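Side-chain contacts in nucleoprotein (Rift valley fever virus, PDB 3OV9), which encapsidates the viral genomic RNA, shielding it from nucleases, and assembles into ring-shaped hexamers that build the nucleocapsid: residues R36-I39 / E40-Q44; A81-E84 / A85-K89; S105-A108 / A109-G113. All blocks are in the same frame, centred on the assembly; numbering follows the deposited sequence.

The three contacts follow one another along an all-helical chain, and each links side chains one helical turn apart. Contacts 1 and 3 are true neighbours: their centres lie 11 Å apart and their apolar sides pack together, with Val38 CG1 3.6 Å from Ala110 CB and Leu42 CD1 4.0 Å from Leu111 CD1. Contact 2 stands apart, its centre 17 Å from that of contact 1 and 19 Å from that of contact 3. All three touch a second subunit of the hexamer. Contact 3 contains Ser105 and Arg106, which bind RNA in related proteins and probably here, while contact 1 belongs to the region essential for oligomerization.

Contact 1. Residues R36-I39 / E40-Q44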
# COMPACT_ATOMS: atom_id res chain seq x y z
N ARG A 36 11.58 -39.69 15.21
CA ARG A 36 11.70 -40.51 16.42
C ARG A 36 10.91 -39.91 17.58
O ARG A 36 10.26 -40.64 18.33
CB ARG A 36 13.16 -40.73 16.80
CG ARG A 36 13.91 -41.67 15.88
CD ARG A 36 15.41 -41.70 16.20
NE ARG A 36 16.14 -42.53 15.25
CZ ARG A 36 16.63 -42.11 14.08
NH1 ARG A 36 16.46 -40.85 13.70
NH2 ARG A 36 17.28 -42.95 13.30
N ARG A 37 10.98 -38.59 17.73
CA ARG A 37 10.23 -37.90 18.78
C ARG A 37 8.72 -37.96 18.51
O ARG A 37 7.94 -38.12 19.45
CB ARG A 37 10.71 -36.45 18.93
CG ARG A 37 10.12 -35.70 20.14
CD ARG A 37 10.35 -36.41 21.47
NE ARG A 37 9.85 -35.61 22.60
CZ ARG A 37 9.49 -36.11 23.78
NH1 ARG A 37 9.56 -37.41 24.02
NH2 ARG A 37 9.05 -35.29 24.72
N VAL A 38 8.33 -37.85 17.24
CA VAL A 38 6.92 -37.94 16.85
C VAL A 38 6.32 -39.28 17.28
O VAL A 38 5.27 -39.32 17.92
CB VAL A 38 6.71 -37.71 15.32
CG1 VAL A 38 5.30 -38.12 14.89
CG2 VAL A 38 6.95 -36.25 14.97
N ILE A 39 7.01 -40.37 16.95
CA ILE A 39 6.54 -41.72 17.30
C ILE A 39 6.57 -41.94 18.82
O ILE A 39 5.66 -42.57 19.37
CB ILE A 39 7.33 -42.81 16.53
CG1 ILE A 39 7.12 -42.65 15.03
CG2 ILE A 39 6.91 -44.22 16.97
CD1 ILE A 39 8.09 -43.42 14.18
N GLU A 40 7.59 -41.42 19.48
CA GLU A 40 7.67 -41.50 20.94
C GLU A 40 6.45 -40.85 21.60
O GLU A 40 5.85 -41.43 22.50
CB GLU A 40 8.96 -40.86 21.47
CG GLU A 40 9.18 -41.05 22.98
CD GLU A 40 10.52 -40.53 23.46
OE1 GLU A 40 10.98 -39.48 22.95
OE2 GLU A 40 11.10 -41.16 24.37
N LEU A 41 6.10 -39.66 21.13
CA LEU A 41 4.95 -38.91 21.64
C LEU A 41 3.62 -39.62 21.35
O LEU A 41 2.73 -39.62 22.21
CB LEU A 41 4.93 -37.48 21.11
CG LEU A 41 6.04 -36.53 21.60
CD1 LEU A 41 6.04 -35.26 20.76
CD2 LEU A 41 5.91 -36.20 23.08
N LEU A 42 3.50 -40.21 20.16
CA LEU A 42 2.31 -40.99 19.79
C LEU A 42 2.08 -42.16 20.74
O LEU A 42 0.97 -42.34 21.24
CB LEU A 42 2.40 -41.49 18.35
CG LEU A 42 2.22 -40.48 17.22
CD1 LEU A 42 2.58 -41.10 15.88
CD2 LEU A 42 0.80 -39.91 17.19
N LYS A 43 3.13 -42.94 20.98
CA LYS A 43 3.10 -44.09 21.89
C LYS A 43 2.79 -43.66 23.33
O LYS A 43 1.99 -44.31 24.02
CB LYS A 43 4.43 -44.84 21.85
CG LYS A 43 4.67 -45.66 20.58
CD LYS A 43 4.43 -47.15 20.80
CE LYS A 43 5.63 -47.84 21.42
NZ LYS A 43 5.44 -49.31 21.60
N GLN A 44 3.41 -42.57 23.76
CA GLN A 44 3.23 -42.02 25.11
C GLN A 44 1.79 -41.58 25.36
O GLN A 44 1.18 -42.00 26.35
CB GLN A 44 4.18 -40.84 25.34
CG GLN A 44 4.01 -40.14 26.68
CD GLN A 44 4.74 -38.81 26.74
OE1 GLN A 44 5.97 -38.76 26.74
NE2 GLN A 44 3.98 -37.73 26.80
O HOH W 1 8.95 -37.97 26.93
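Arg37 and Glu40 form an i to i+3 salt bridge on helix 35-46, in which Arg37 NH1 donates to Glu40 OE1 at 2.7 Å. The two flat groups are turned almost at right angles, 82° between planes, and the guanidinium meets the oxygen from above the carboxylate plane, so this is a single-point bridge and not a two-pronged one. NH1 has a second acceptor, a water 3.0 Å away that in turn donates to Gln44 OE1 and so links Arg37 to Gln44, two turns on. Outside the two segments, Arg37 NE makes a salt bridge to Asp100, leaving the guanidinium with carboxylates on two of its nitrogens.

A bend at chi2 (55°) turns the arginine chain along the helix, and the guanidinium comes to lie over Leu41, whose CD2 sits against the middle of one face, 3.6 Å from Arg37 CZ. Backbone bonds of the regular helix run beneath, such as Leu41 N to Arg37 O. On the buried side Val38 and Leu42 run abreast, with CG1 of Val38 4.2 Å from CD1 of Leu42.

This apolar edge packs against helix 104-110, and Leu42 also reaches Trp50 and Met57 of helix 50-63. Elsewhere on the helix, which lies in the region essential for oligomerization, Ile39, Glu40 and Lys43 fittingly meet Arg8, Tyr4 and Leu7 of a second subunit.

Contact 2. Residues A81-E84 / A85-K89; sequences ATVE and ALINK
Val83 lays its CG1 methyl against CD1 of Ile87, 4.0 Å away, in the i to i+4 spacing of an alpha-helix. This is helix 77-90, part of the all-helical fold of the phlebovirus nucleocapsid protein, and the pair illustrates how one turn of helix gathers two branched side chains on its buried side. With CG1 anti to the backbone N (chi1 179°), Val83 directs that methyl forward along the helix, while Ile87 brings its CD1 back to meet it; the two chains cross at a slant. Under them the backbone bond from Ile87 N to Val83 O, 2.9 Å long, belongs to the same turn. Met72 touches both residues, Val83 also meets Leu60 of helix 50-63, and Ile87 reaches Pro68 and Arg69.

One residue earlier, Thr82 and Leu86 repeat the spacing more loosely, CG2 of the threonine lying 4.4 Å from CD1 of the leucine. Thr82 OG1 is hydrogen-bonded to Glu27 of a second subunit, which brings this part of the helix into the subunit interface.

The polar pair is Glu84 and Asn88. Their carboxylate and amide planes stand 86° apart, and the facing oxygens, both acceptors, cannot bond directly. Glu84 OE1 instead forms a salt bridge with Arg69, and a single water joins OE2 to the Asn88 amide, donating to Glu84 OE2 at 2.7 Å and accepting from Asn88 ND2 at 2.8 Å.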
# COMPACT_ATOMS: atom_id res chain seq x y z
N ALA A 81 -16.31 -34.23 17.24
CA ALA A 81 -16.07 -34.88 18.54
C ALA A 81 -14.83 -35.78 18.52
O ALA A 81 -14.09 -35.84 19.50
CB ALA A 81 -17.30 -35.67 18.97
N THR A 82 -14.62 -36.45 17.39
CA THR A 82 -13.45 -37.31 17.21
C THR A 82 -12.18 -36.47 17.20
O THR A 82 -11.20 -36.81 17.88
CB THR A 82 -13.56 -38.17 15.92
OG1 THR A 82 -14.69 -39.05 16.03
CG2 THR A 82 -12.30 -39.00 15.70
N VAL A 83 -12.21 -35.36 16.47
CA VAL A 83 -11.05 -34.47 16.35
C VAL A 83 -10.77 -33.77 17.68
O VAL A 83 -9.61 -33.69 18.10
CB VAL A 83 -11.22 -33.45 15.19
CG1 VAL A 83 -10.02 -32.52 15.11
CG2 VAL A 83 -11.40 -34.19 13.88
N GLU A 84 -11.82 -33.30 18.35
CA GLU A 84 -11.71 -32.69 19.68
C GLU A 84 -10.98 -33.63 20.65
O GLU A 84 -10.07 -33.20 21.37
CB GLU A 84 -13.09 -32.30 20.22
CG GLU A 84 -13.13 -31.87 21.70
CD GLU A 84 -12.58 -30.47 21.96
OE1 GLU A 84 -12.17 -29.78 21.00
OE2 GLU A 84 -12.57 -30.05 23.13
N ALA A 85 -11.38 -34.90 20.66
CA ALA A 85 -10.77 -35.91 21.51
C ALA A 85 -9.30 -36.15 21.14
O ALA A 85 -8.46 -36.32 22.02
CB ALA A 85 -11.56 -37.20 21.46
N LEU A 86 -9.01 -36.15 19.84
CA LEU A 86 -7.64 -36.33 19.35
C LEU A 86 -6.73 -35.17 19.77
O LEU A 86 -5.57 -35.39 20.12
CB LEU A 86 -7.61 -36.50 17.83
CG LEU A 86 -8.07 -37.84 17.24
CD1 LEU A 86 -8.13 -37.74 15.72
CD2 LEU A 86 -7.18 -39.01 17.67
N ILE A 87 -7.26 -33.95 19.72
CA ILE A 87 -6.51 -32.76 20.13
C ILE A 87 -6.14 -32.85 21.61
O ILE A 87 -4.99 -32.61 21.98
CB ILE A 87 -7.28 -31.45 19.85
CG1 ILE A 87 -7.42 -31.23 18.34
CG2 ILE A 87 -6.58 -30.25 20.50
CD1 ILE A 87 -8.47 -30.19 17.97
N ASN A 88 -7.12 -33.19 22.45
CA ASN A 88 -6.91 -33.26 23.90
C ASN A 88 -5.97 -34.38 24.32
O ASN A 88 -5.17 -34.21 25.25
CB ASN A 88 -8.25 -33.41 24.64
CG ASN A 88 -9.16 -32.20 24.47
OD1 ASN A 88 -10.38 -32.33 24.48
ND2 ASN A 88 -8.57 -31.02 24.31
N LYS A 89 -6.05 -35.51 23.62
CA LYS A 89 -5.26 -36.69 23.95
C LYS A 89 -3.80 -36.57 23.48
O LYS A 89 -2.89 -36.97 24.20
CB LYS A 89 -5.90 -37.95 23.35
CG LYS A 89 -5.30 -39.26 23.82
CD LYS A 89 -6.09 -40.44 23.28
CE LYS A 89 -5.45 -41.76 23.65
NZ LYS A 89 -6.29 -42.90 23.20
O HOH W 2 -10.32 -28.86 23.91

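Contact 3. Residues S105-A108 / A109-G113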
# COMPACT_ATOMS: atom_id res chain seq x y z
N SER A 105 0.46 -33.17 10.25
CA SER A 105 1.44 -33.33 9.17
C SER A 105 2.65 -34.14 9.62
O SER A 105 3.20 -34.93 8.85
CB SER A 105 1.89 -31.97 8.62
OG SER A 105 0.85 -31.32 7.92
N ARG A 106 3.06 -33.94 10.87
CA ARG A 106 4.21 -34.67 11.43
C ARG A 106 3.92 -36.16 11.60
O ARG A 106 4.80 -37.00 11.41
CB ARG A 106 4.65 -34.04 12.75
CG ARG A 106 5.40 -32.74 12.55
CD ARG A 106 5.74 -32.05 13.86
NE ARG A 106 6.40 -30.77 13.62
CZ ARG A 106 6.88 -29.97 14.58
NH1 ARG A 106 6.77 -30.31 15.86
NH2 ARG A 106 7.46 -28.83 14.25
N VAL A 107 2.68 -36.50 11.96
CA VAL A 107 2.27 -37.90 12.05
C VAL A 107 2.38 -38.57 10.67
O VAL A 107 2.97 -39.65 10.55
CB VAL A 107 0.84 -38.05 12.64
CG1 VAL A 107 0.40 -39.52 12.61
CG2 VAL A 107 0.81 -37.52 14.08
N ALA A 108 1.84 -37.92 9.65
CA ALA A 108 1.92 -38.42 8.27
C ALA A 108 3.37 -38.58 7.80
O ALA A 108 3.70 -39.56 7.13
CB ALA A 108 1.15 -37.50 7.32
N ALA A 109 4.22 -37.63 8.17
CA ALA A 109 5.62 -37.64 7.74
C ALA A 109 6.45 -38.71 8.44
O ALA A 109 7.26 -39.39 7.80
CB ALA A 109 6.24 -36.27 7.96
N ALA A 110 6.23 -38.87 9.74
CA ALA A 110 6.96 -39.86 10.52
C ALA A 110 6.56 -41.28 10.14
O ALA A 110 7.35 -42.20 10.31
CB ALA A 110 6.75 -39.63 12.00
N LEU A 111 5.34 -41.43 9.63
CA LEU A 111 4.80 -42.73 9.23
C LEU A 111 4.54 -42.82 7.71
O LEU A 111 3.54 -43.41 7.26
CB LEU A 111 3.55 -43.06 10.07
CG LEU A 111 3.75 -43.10 11.59
CD1 LEU A 111 2.43 -42.98 12.34
CD2 LEU A 111 4.51 -44.36 12.03
N ALA A 112 5.46 -42.26 6.93
CA ALA A 112 5.32 -42.11 5.48
C ALA A 112 5.11 -43.41 4.70
O ALA A 112 4.45 -43.41 3.66
CB ALA A 112 6.51 -41.34 4.91
N GLY A 113 5.65 -44.50 5.21
CA GLY A 113 5.46 -45.81 4.60
C GLY A 113 4.00 -46.18 4.45
O GLY A 113 3.60 -46.75 3.44
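A one-residue break at Leu111 separates helix 104-110 from helix 112-122, so that one helix ends and the next begins almost at once. Leu111 leaves helical geometry (phi -116°, psi 40°) and occupies the N-cap position of the second helix. The preceding turn closes with Leu111 N bonded to Val107 O at 3.1 Å, the N-H...O angle narrowed to 137°. Beyond it, Ala108 O meets CA of Ala112 in a 3.4 Å CA-H...O contact, and Thr115 OG1 is hydrogen-bonded to the carbonyls of both Ala108 and Leu111, which must share its one proton.

Methyl meets methyl where CG1 of Val107 lies 4.0 Å from CD1 of Leu111. Ala110 CB rests 3.3 Å from Arg106 O, and Ala109 and Ala110 pack on Phe33, a probable RNA-binding residue. Arg106, like Ser105 another of these, stretches away from the turn, its guanidinium hydrogen-bonded to the carbonyls of Pro97, Ser98 and Glu101.

Leu111 also touches Arg8 of a second subunit. Around this turn, Val38 and Leu42 of helix 35-46 pack against Arg106, Val107, Ala110 and Leu111, and Ala54, Ile58 and Leu62 of helix 50-63 receive Val107, Ala108 and Leu111.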